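Local atomic coordinates of transcriptional regulator, LacI family protein (Rhodococcus jostii, PDB entry 3K9C), a protein that probably acts as a LacI-type transcription regulator that binds DNA, its periplasmic-binding-protein-like core being of the kind that senses small molecules in relatives. Residues R53-A58 with L73-D78; G146-M151 with A160-G165; Q232-S237 with P267-R272. All blocks are in the same frame, centred on the assembly; numbering follows the deposited sequence.

Interaction 1 of 3, residues R53-A58 with L73-D78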
loop_
_atom_site.group_PDB
_atom_site.type_symbol
_atom_site.label_atom_id
_atom_site.label_comp_id
_atom_site.label_asym_id
_atom_site.label_seq_id
_atom_site.Cartn_x
_atom_site.Cartn_y
_atom_site.Cartn_z
ATOM N N ARG B 53 -14.831 6.497 2.308
ATOM C CA ARG B 53 -15.060 6.576 3.750
ATOM C C ARG B 53 -14.359 7.785 4.348
ATOM O O ARG B 53 -13.197 7.708 4.752
ATOM C CB ARG B 53 -14.604 5.292 4.460
ATOM C CG ARG B 53 -15.397 5.051 5.752
ATOM C CD ARG B 53 -15.167 3.688 6.386
ATOM N NE ARG B 53 -14.115 3.755 7.384
ATOM C CZ ARG B 53 -14.296 3.634 8.695
ATOM N NH1 ARG B 53 -15.504 3.427 9.194
ATOM N NH2 ARG B 53 -13.261 3.743 9.507
ATOM N N ALA B 54 -15.085 8.898 4.398
ATOM C CA ALA B 54 -14.558 10.157 4.921
ATOM C C ALA B 54 -13.953 10.050 6.312
ATOM O O ALA B 54 -14.394 9.246 7.145
ATOM C CB ALA B 54 -15.657 11.220 4.917
ATOM N N GLU B 55 -12.934 10.869 6.555
ATOM C CA GLU B 55 -12.269 10.882 7.846
ATOM C C GLU B 55 -13.264 11.217 8.948
ATOM O O GLU B 55 -13.106 10.791 10.094
ATOM C CB GLU B 55 -11.118 11.886 7.850
ATOM C CG GLU B 55 -10.512 12.090 9.230
ATOM C CD GLU B 55 -9.208 12.845 9.190
ATOM O OE1 GLU B 55 -9.098 13.783 8.369
ATOM O OE2 GLU B 55 -8.299 12.506 9.986
ATOM N N LYS B 56 -14.293 11.980 8.599
ATOM C CA LYS B 56 -15.327 12.340 9.557
ATOM C C LYS B 56 -16.058 11.059 9.983
ATOM O O LYS B 56 -16.349 10.852 11.163
ATOM C CB LYS B 56 -16.312 13.321 8.909
ATOM C CG LYS B 56 -17.355 13.887 9.856
ATOM C CD LYS B 56 -18.336 14.803 9.119
ATOM C CE LYS B 56 -19.217 14.021 8.145
ATOM N NZ LYS B 56 -20.111 14.900 7.317
ATOM N N VAL B 57 -16.347 10.200 9.012
ATOM C CA VAL B 57 -17.042 8.938 9.276
ATOM C C VAL B 57 -16.160 8.005 10.111
ATOM O O VAL B 57 -16.632 7.322 11.022
ATOM C CB VAL B 57 -17.411 8.230 7.950
ATOM C CG1 VAL B 57 -18.034 6.867 8.229
ATOM C CG2 VAL B 57 -18.372 9.108 7.145
ATOM N N ALA B 58 -14.873 7.989 9.797
ATOM C CA ALA B 58 -13.926 7.149 10.508
ATOM C C ALA B 58 -13.814 7.565 11.979
ATOM O O ALA B 58 -13.780 6.709 12.871
ATOM C CB ALA B 58 -12.570 7.231 9.838
ATOM N N LEU B 73 -3.553 10.096 12.143
ATOM C CA LEU B 73 -2.385 10.185 11.272
ATOM C C LEU B 73 -2.652 11.094 10.068
ATOM O O LEU B 73 -3.548 10.839 9.273
ATOM C CB LEU B 73 -1.977 8.793 10.786
ATOM C CG LEU B 73 -1.805 7.694 11.834
ATOM C CD1 LEU B 73 -1.092 6.496 11.192
ATOM C CD2 LEU B 73 -1.008 8.216 13.021
ATOM N N GLY B 74 -1.876 12.167 9.951
ATOM C CA GLY B 74 -2.040 13.092 8.840
ATOM C C GLY B 74 -3.461 13.585 8.619
ATOM O O GLY B 74 -3.907 13.713 7.483
ATOM N N THR B 75 -4.172 13.874 9.701
ATOM C CA THR B 75 -5.551 14.346 9.618
ATOM C C THR B 75 -5.714 15.660 8.848
ATOM O O THR B 75 -4.808 16.494 8.817
ATOM C CB THR B 75 -6.154 14.528 11.035
ATOM O OG1 THR B 75 -7.537 14.892 10.928
ATOM C CG2 THR B 75 -5.407 15.609 11.801
ATOM N N ARG B 76 -6.883 15.836 8.240
ATOM C CA ARG B 76 -7.187 17.041 7.476
ATOM C C ARG B 76 -8.246 17.891 8.192
ATOM O O ARG B 76 -8.749 18.870 7.636
ATOM C CB ARG B 76 -7.686 16.675 6.070
ATOM C CG ARG B 76 -6.791 15.703 5.310
ATOM C CD ARG B 76 -5.388 16.246 5.132
ATOM N NE ARG B 76 -5.326 17.266 4.090
ATOM C CZ ARG B 76 -5.419 17.010 2.788
ATOM N NH1 ARG B 76 -5.575 15.761 2.363
ATOM N NH2 ARG B 76 -5.359 18.004 1.912
ATOM N N PHE B 77 -8.583 17.503 9.419
ATOM C CA PHE B 77 -9.565 18.230 10.221
ATOM C C PHE B 77 -9.089 19.648 10.494
ATOM O O PHE B 77 -7.909 19.865 10.771
ATOM C CB PHE B 77 -9.771 17.542 11.574
ATOM C CG PHE B 77 -10.749 16.406 11.549
ATOM C CD1 PHE B 77 -11.385 16.027 10.368
ATOM C CD2 PHE B 77 -11.072 15.739 12.730
ATOM C CE1 PHE B 77 -12.327 15.008 10.361
ATOM C CE2 PHE B 77 -12.020 14.712 12.735
ATOM C CZ PHE B 77 -12.649 14.350 11.545
ATOM N N ASP B 78 -10.004 20.613 10.420
ATOM C CA ASP B 78 -9.645 21.998 10.712
ATOM C C ASP B 78 -9.758 22.220 12.223
ATOM O O ASP B 78 -10.097 21.299 12.971
ATOM C CB ASP B 78 -10.557 22.989 9.965
ATOM C CG ASP B 78 -12.031 22.788 10.276
ATOM O OD1 ASP B 78 -12.376 22.566 11.460
ATOM O OD2 ASP B 78 -12.851 22.865 9.334
#
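Glu55, in the first turn of helix 55-63, docks its carboxylate onto the ST turn at Thr75-Phe77, in the loop that leaves strand 67-73. The two oxygens take separate donors. OE1 of Glu55 accepts from the backbone N of Arg76 at 3.0 Å, using its syn lone pair in a bond that is almost straight (175° at the hydrogen). OE2 of Glu55 receives the hydroxyl OG1 of Thr75 at 2.7 Å, from well above the carboxylate plane. The same OG1 of Thr75 accepts the backbone N of Phe77 at 3.2 Å, the bond that defines the turn, so that the hydroxyl relays between the loop backbone and the acid. Glu55 reaches this position with CG anti to its backbone N (chi1 172°) and an extended chain beyond. Its apolar part rests on Phe77: CG of Glu55 lies 3.6 Å from CE1 of Phe77, while CD stands over one face of the ring, displaced toward the rim, with carboxylate and ring planes 36° apart. At the ring edge, CZ of Phe77 meets CA of Lys56 at 3.9 Å, close to the plane of the ring. An alanine in place of Glu55 would probably leave the Arg76 N-H and the Thr75 hydroxyl without the carboxylate that accepts from both and uncover part of the Phe77 ring face. The carbonyl oxygens of Thr75 and Phe77 both bind NH1 of Arg96, which gives the loop a second polar anchor. Arg53, just before the helix, makes a cation-pi contact with Tyr34 of the second subunit. Around the contact, Glu55 touches Val49 of strand 42-49, Phe77 touches Val59 of helix 55-63, and Thr75 packs on Val93 of strand 91-94.

Interaction 2 of 3, residues G146-M151 with A160-G165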
loop_
_atom_site.group_PDB
_atom_site.type_symbol
_atom_site.label_atom_id
_atom_site.label_comp_id
_atom_site.label_asym_id
_atom_site.label_seq_id
_atom_site.Cartn_x
_atom_site.Cartn_y
_atom_site.Cartn_z
ATOM N N GLY B 146 10.653 25.102 3.100
ATOM C CA GLY B 146 11.978 24.637 3.440
ATOM C C GLY B 146 12.840 24.477 2.203
ATOM O O GLY B 146 14.027 24.798 2.231
ATOM N N PHE B 147 12.253 23.975 1.116
ATOM C CA PHE B 147 13.001 23.777 -0.133
ATOM C C PHE B 147 13.511 25.097 -0.715
ATOM O O PHE B 147 14.671 25.209 -1.116
ATOM C CB PHE B 147 12.128 23.087 -1.195
ATOM C CG PHE B 147 12.795 22.963 -2.534
ATOM C CD1 PHE B 147 13.807 22.030 -2.739
ATOM C CD2 PHE B 147 12.461 23.825 -3.575
ATOM C CE1 PHE B 147 14.485 21.961 -3.963
ATOM C CE2 PHE B 147 13.132 23.765 -4.800
ATOM C CZ PHE B 147 14.145 22.835 -4.993
ATOM N N LEU B 148 12.623 26.080 -0.792
ATOM C CA LEU B 148 12.981 27.385 -1.331
ATOM C C LEU B 148 14.021 28.076 -0.444
ATOM O O LEU B 148 14.943 28.719 -0.939
ATOM C CB LEU B 148 11.719 28.250 -1.459
ATOM C CG LEU B 148 10.734 27.767 -2.530
ATOM C CD1 LEU B 148 9.412 28.526 -2.439
ATOM C CD2 LEU B 148 11.369 27.954 -3.891
ATOM N N ALA B 149 13.876 27.928 0.867
ATOM C CA ALA B 149 14.817 28.543 1.797
ATOM C C ALA B 149 16.198 27.938 1.621
ATOM O O ALA B 149 17.193 28.656 1.526
ATOM C CB ALA B 149 14.345 28.351 3.229
ATOM N N ALA B 150 16.260 26.611 1.577
ATOM C CA ALA B 150 17.536 25.933 1.419
ATOM C C ALA B 150 18.186 26.298 0.089
ATOM O O ALA B 150 19.395 26.481 0.022
ATOM C CB ALA B 150 17.348 24.422 1.519
HETATM N N MSE B 151 17.400 26.394 -0.979
HETATM C CA MSE B 151 17.993 26.745 -2.266
HETATM C C MSE B 151 18.588 28.158 -2.200
HETATM O O MSE B 151 19.660 28.426 -2.749
HETATM C CB MSE B 151 16.948 26.658 -3.390
HETATM C CG MSE B 151 16.537 25.237 -3.791
HETATM SE SE MSE B 151 18.040 24.238 -4.517
HETATM C CE MSE B 151 18.036 24.932 -6.348
ATOM N N ALA B 160 15.990 27.368 -8.943
ATOM C CA ALA B 160 15.120 26.535 -8.132
ATOM C C ALA B 160 13.728 26.513 -8.755
ATOM O O ALA B 160 13.169 27.561 -9.090
ATOM C CB ALA B 160 15.053 27.076 -6.695
ATOM N N THR B 161 13.171 25.319 -8.917
ATOM C CA THR B 161 11.847 25.175 -9.506
ATOM C C THR B 161 10.913 24.370 -8.603
ATOM O O THR B 161 11.293 23.326 -8.082
ATOM C CB THR B 161 11.933 24.456 -10.860
ATOM O OG1 THR B 161 12.933 25.083 -11.669
ATOM C CG2 THR B 161 10.594 24.512 -11.588
ATOM N N VAL B 162 9.695 24.869 -8.409
ATOM C CA VAL B 162 8.711 24.161 -7.603
ATOM C C VAL B 162 7.447 23.959 -8.424
ATOM O O VAL B 162 6.852 24.920 -8.900
ATOM C CB VAL B 162 8.294 24.928 -6.333
ATOM C CG1 VAL B 162 7.292 24.073 -5.547
ATOM C CG2 VAL B 162 9.503 25.244 -5.465
ATOM N N VAL B 163 7.043 22.709 -8.602
ATOM C CA VAL B 163 5.823 22.433 -9.351
ATOM C C VAL B 163 4.839 21.765 -8.408
ATOM O O VAL B 163 5.231 20.987 -7.529
ATOM C CB VAL B 163 6.093 21.531 -10.576
ATOM C CG1 VAL B 163 7.090 22.224 -11.512
ATOM C CG2 VAL B 163 6.628 20.178 -10.132
ATOM N N THR B 164 3.564 22.094 -8.566
ATOM C CA THR B 164 2.529 21.529 -7.720
ATOM C C THR B 164 2.395 20.037 -8.015
ATOM O O THR B 164 2.273 19.628 -9.168
ATOM C CB THR B 164 1.199 22.246 -7.962
ATOM O OG1 THR B 164 1.377 23.645 -7.702
ATOM C CG2 THR B 164 0.115 21.702 -7.034
ATOM N N GLY B 165 2.452 19.225 -6.967
ATOM C CA GLY B 165 2.359 17.792 -7.147
ATOM C C GLY B 165 1.248 17.176 -6.332
ATOM O O GLY B 165 0.097 17.601 -6.409
#
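Residues 146-151 of helix 140-153 and strand 160-164 run almost exactly antiparallel, at 173°, with their axes 9.3 Å apart, so that the chain turns back to lay the strand along the helix. Ala160 and Val162 both direct their side chains toward it; Ala160 meets mainly Met151, and Val162 meets Leu148 and Phe147. CB of Ala160 is gripped by Met151, a selenomethionine whose chain bends at chi2 and chi3 and brings CE to 3.7 Å from that methyl carbon. CG of Met151 sits equally near the same CB of Ala160, and it also lies over a face of the Phe147 ring, offset toward the rim. At the other site, CG2 of Val162 rests against two side chains of the helix: CD2 of Leu148 approaches it to 3.6 Å and CD2 of Phe147 to 3.8 Å. The Phe147 ring meets the strand obliquely, and its CE2 lies 3.8 Å from the carbonyl O of Thr161. The Phe147 ring also meets that of His131 in strand 129-133, within the beta-alpha-beta unit formed by strand 129-133, helix 140-153 and strand 160-164. No hydrogen bond joins the two segments; between them the contact is mainly apolar, so it probably sets no strict polar register.

Interaction 3 of 3, residues Q232-S237 with P267-R272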
loop_
_atom_site.group_PDB
_atom_site.type_symbol
_atom_site.label_atom_id
_atom_site.label_comp_id
_atom_site.label_asym_id
_atom_site.label_seq_id
_atom_site.Cartn_x
_atom_site.Cartn_y
_atom_site.Cartn_z
ATOM N N GLN B 232 15.841 1.129 -4.720
ATOM C CA GLN B 232 16.950 1.746 -3.981
ATOM C C GLN B 232 16.901 3.276 -4.016
ATOM O O GLN B 232 17.833 3.939 -4.466
ATOM C CB GLN B 232 18.296 1.245 -4.524
ATOM C CG GLN B 232 18.202 0.403 -5.798
ATOM C CD GLN B 232 19.565 0.031 -6.365
ATOM O OE1 GLN B 232 20.383 -0.614 -5.696
ATOM N NE2 GLN B 232 19.816 0.441 -7.604
HETATM N N MSE B 233 15.810 3.819 -3.489
HETATM C CA MSE B 233 15.568 5.253 -3.465
HETATM C C MSE B 233 16.189 6.035 -2.305
HETATM O O MSE B 233 16.000 5.699 -1.131
HETATM C CB MSE B 233 14.058 5.470 -3.471
HETATM C CG MSE B 233 13.590 6.880 -3.705
HETATM SE SE MSE B 233 11.712 6.856 -3.282
HETATM C CE MSE B 233 11.102 6.043 -4.927
ATOM N N THR B 234 16.951 7.070 -2.650
ATOM C CA THR B 234 17.553 7.949 -1.652
ATOM C C THR B 234 16.335 8.691 -1.115
ATOM O O THR B 234 15.501 9.170 -1.897
ATOM C CB THR B 234 18.543 8.948 -2.302
ATOM O OG1 THR B 234 19.681 8.234 -2.788
ATOM C CG2 THR B 234 18.994 10.005 -1.301
ATOM N N THR B 235 16.225 8.788 0.204
ATOM C CA THR B 235 15.059 9.415 0.810
ATOM C C THR B 235 15.368 10.006 2.181
ATOM O O THR B 235 16.478 9.875 2.689
ATOM C CB THR B 235 13.930 8.365 0.966
ATOM O OG1 THR B 235 12.715 9.004 1.355
ATOM C CG2 THR B 235 14.308 7.339 2.023
ATOM N N ILE B 236 14.369 10.649 2.772
ATOM C CA ILE B 236 14.503 11.257 4.085
ATOM C C ILE B 236 13.629 10.514 5.083
ATOM O O ILE B 236 12.403 10.465 4.930
ATOM C CB ILE B 236 14.080 12.734 4.050
ATOM C CG1 ILE B 236 15.061 13.517 3.182
ATOM C CG2 ILE B 236 14.031 13.298 5.453
ATOM C CD1 ILE B 236 14.574 14.869 2.835
ATOM N N SER B 237 14.257 9.933 6.101
ATOM C CA SER B 237 13.515 9.192 7.111
ATOM C C SER B 237 12.921 10.078 8.182
ATOM O O SER B 237 13.511 11.083 8.574
ATOM C CB SER B 237 14.407 8.150 7.787
ATOM O OG SER B 237 13.773 7.631 8.947
ATOM N N PRO B 267 14.679 14.466 11.417
ATOM C CA PRO B 267 14.699 13.432 10.381
ATOM C C PRO B 267 16.151 13.202 9.976
ATOM O O PRO B 267 17.036 13.933 10.409
ATOM C CB PRO B 267 13.899 14.075 9.260
ATOM C CG PRO B 267 14.371 15.496 9.333
ATOM C CD PRO B 267 14.345 15.779 10.831
ATOM N N HIS B 268 16.404 12.183 9.167
ATOM C CA HIS B 268 17.764 11.937 8.702
ATOM C C HIS B 268 17.782 11.452 7.271
ATOM O O HIS B 268 16.791 10.923 6.766
ATOM C CB HIS B 268 18.525 10.969 9.630
ATOM C CG HIS B 268 17.744 9.773 10.067
ATOM N ND1 HIS B 268 17.692 8.602 9.338
ATOM C CD2 HIS B 268 17.012 9.549 11.186
ATOM C CE1 HIS B 268 16.966 7.710 9.988
ATOM N NE2 HIS B 268 16.542 8.261 11.113
ATOM N N LEU B 269 18.913 11.667 6.610
ATOM C CA LEU B 269 19.075 11.276 5.221
ATOM C C LEU B 269 19.436 9.814 5.096
ATOM O O LEU B 269 20.264 9.307 5.837
ATOM C CB LEU B 269 20.166 12.112 4.545
ATOM C CG LEU B 269 20.500 11.667 3.116
ATOM C CD1 LEU B 269 19.338 12.000 2.206
ATOM C CD2 LEU B 269 21.776 12.355 2.634
ATOM N N VAL B 270 18.799 9.146 4.147
ATOM C CA VAL B 270 19.064 7.752 3.890
ATOM C C VAL B 270 19.447 7.665 2.424
ATOM O O VAL B 270 18.586 7.721 1.539
ATOM C CB VAL B 270 17.821 6.880 4.163
ATOM C CG1 VAL B 270 18.135 5.410 3.857
ATOM C CG2 VAL B 270 17.386 7.043 5.602
ATOM N N ARG B 271 20.749 7.548 2.176
ATOM C CA ARG B 271 21.282 7.467 0.820
ATOM C C ARG B 271 21.260 6.066 0.261
ATOM O O ARG B 271 21.689 5.108 0.906
ATOM C CB ARG B 271 22.731 7.957 0.767
ATOM C CG ARG B 271 22.917 9.443 0.872
ATOM C CD ARG B 271 24.385 9.761 1.073
ATOM N NE ARG B 271 24.884 9.110 2.283
ATOM C CZ ARG B 271 26.085 9.321 2.812
ATOM N NH1 ARG B 271 26.924 10.175 2.236
ATOM N NH2 ARG B 271 26.437 8.684 3.923
ATOM N N ARG B 272 20.765 5.956 -0.959
ATOM C CA ARG B 272 20.723 4.683 -1.640
ATOM C C ARG B 272 21.312 4.921 -3.022
ATOM O O ARG B 272 22.372 5.546 -3.123
ATOM C CB ARG B 272 19.293 4.137 -1.684
ATOM C CG ARG B 272 18.744 3.817 -0.286
ATOM C CD ARG B 272 17.680 2.718 -0.309
ATOM N NE ARG B 272 17.269 2.321 1.039
ATOM C CZ ARG B 272 16.383 2.980 1.783
ATOM N NH1 ARG B 272 15.792 4.076 1.316
ATOM N NH2 ARG B 272 16.093 2.555 3.008
#
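Thr235 pairs with Val270, and Ser237 with His268, as antiparallel hydrogen-bonded pairs that flank the non-hydrogen-bonded pair Ile236-Leu269. Four backbone bonds result. Val270 N reaches Thr235 O at 2.8 Å and Thr235 N returns to Val270 O; Ser237 N binds His268 O, and the longer return bond runs from His268 N to Ser237 O at 3.2 Å. CA-H...O contacts from Thr234 to Val270 O and from Ile236 to His268 O add to this pairing. The short strand segments run at 138° to each other, some 40° from exactly antiparallel.

Polar side chains continue the junction beyond the last bridge. Arg272 N donates to OG1 of Thr234 at 3.1 Å, and that hydroxyl also bonds with Thr275. The side chain of Arg272, extended from CG to NE, brings NH1 to 2.9 Å from the carbonyl O of Met233, which lies in the guanidinium plane. One face of this guanidinium carries CG1 of Val270, and CG2 of Thr235 approaches its edge.

Among the remaining packing contacts, chi1 of 44° places CG of His268 between backbone N and carbonyl carbon, and the ring comes in with one face over CB of Ser237, its CE1 3.4 Å away. CB of Pro267 touches CG2 of Ile236 at 3.9 Å, and CD1 of Leu269 meets CG2 of Thr234.

Asp222 forms a salt bridge with NH2 of Arg272, while OG1 of Thr235 bonds to OD1 of Asp194, and OG of Ser237 to the backbone N of Asp239. Ile236 packs on Ala117 of helix 110-123, and Met233 turns to helix 194-206. Within this chain, strand 235-237 is an outermost strand of the mixed sheet, next to strand 262-270.

Overall arrangement
From the N terminus the three contacts come in series, and none nests in or crosses another. Interaction 1 closes first, spanning 14 residues that include most of strand 67-73, and fastens the start of helix 55-63 to the loop beyond that strand. Interaction 2 closes a shorter loop, of eight residues, and lays helix 140-153 on the edge strand of the parallel four-stranded sheet. Interaction 3 spans 29 residues, including helix 240-255. The chain is consistent with the two-lobed periplasmic-binding-protein-like fold: interaction 1 lies in one lobe, interaction 2 in the other, and interaction 3, its centre 29 Å from that of interaction 1, where strand 262-270 joins the mixed sheet.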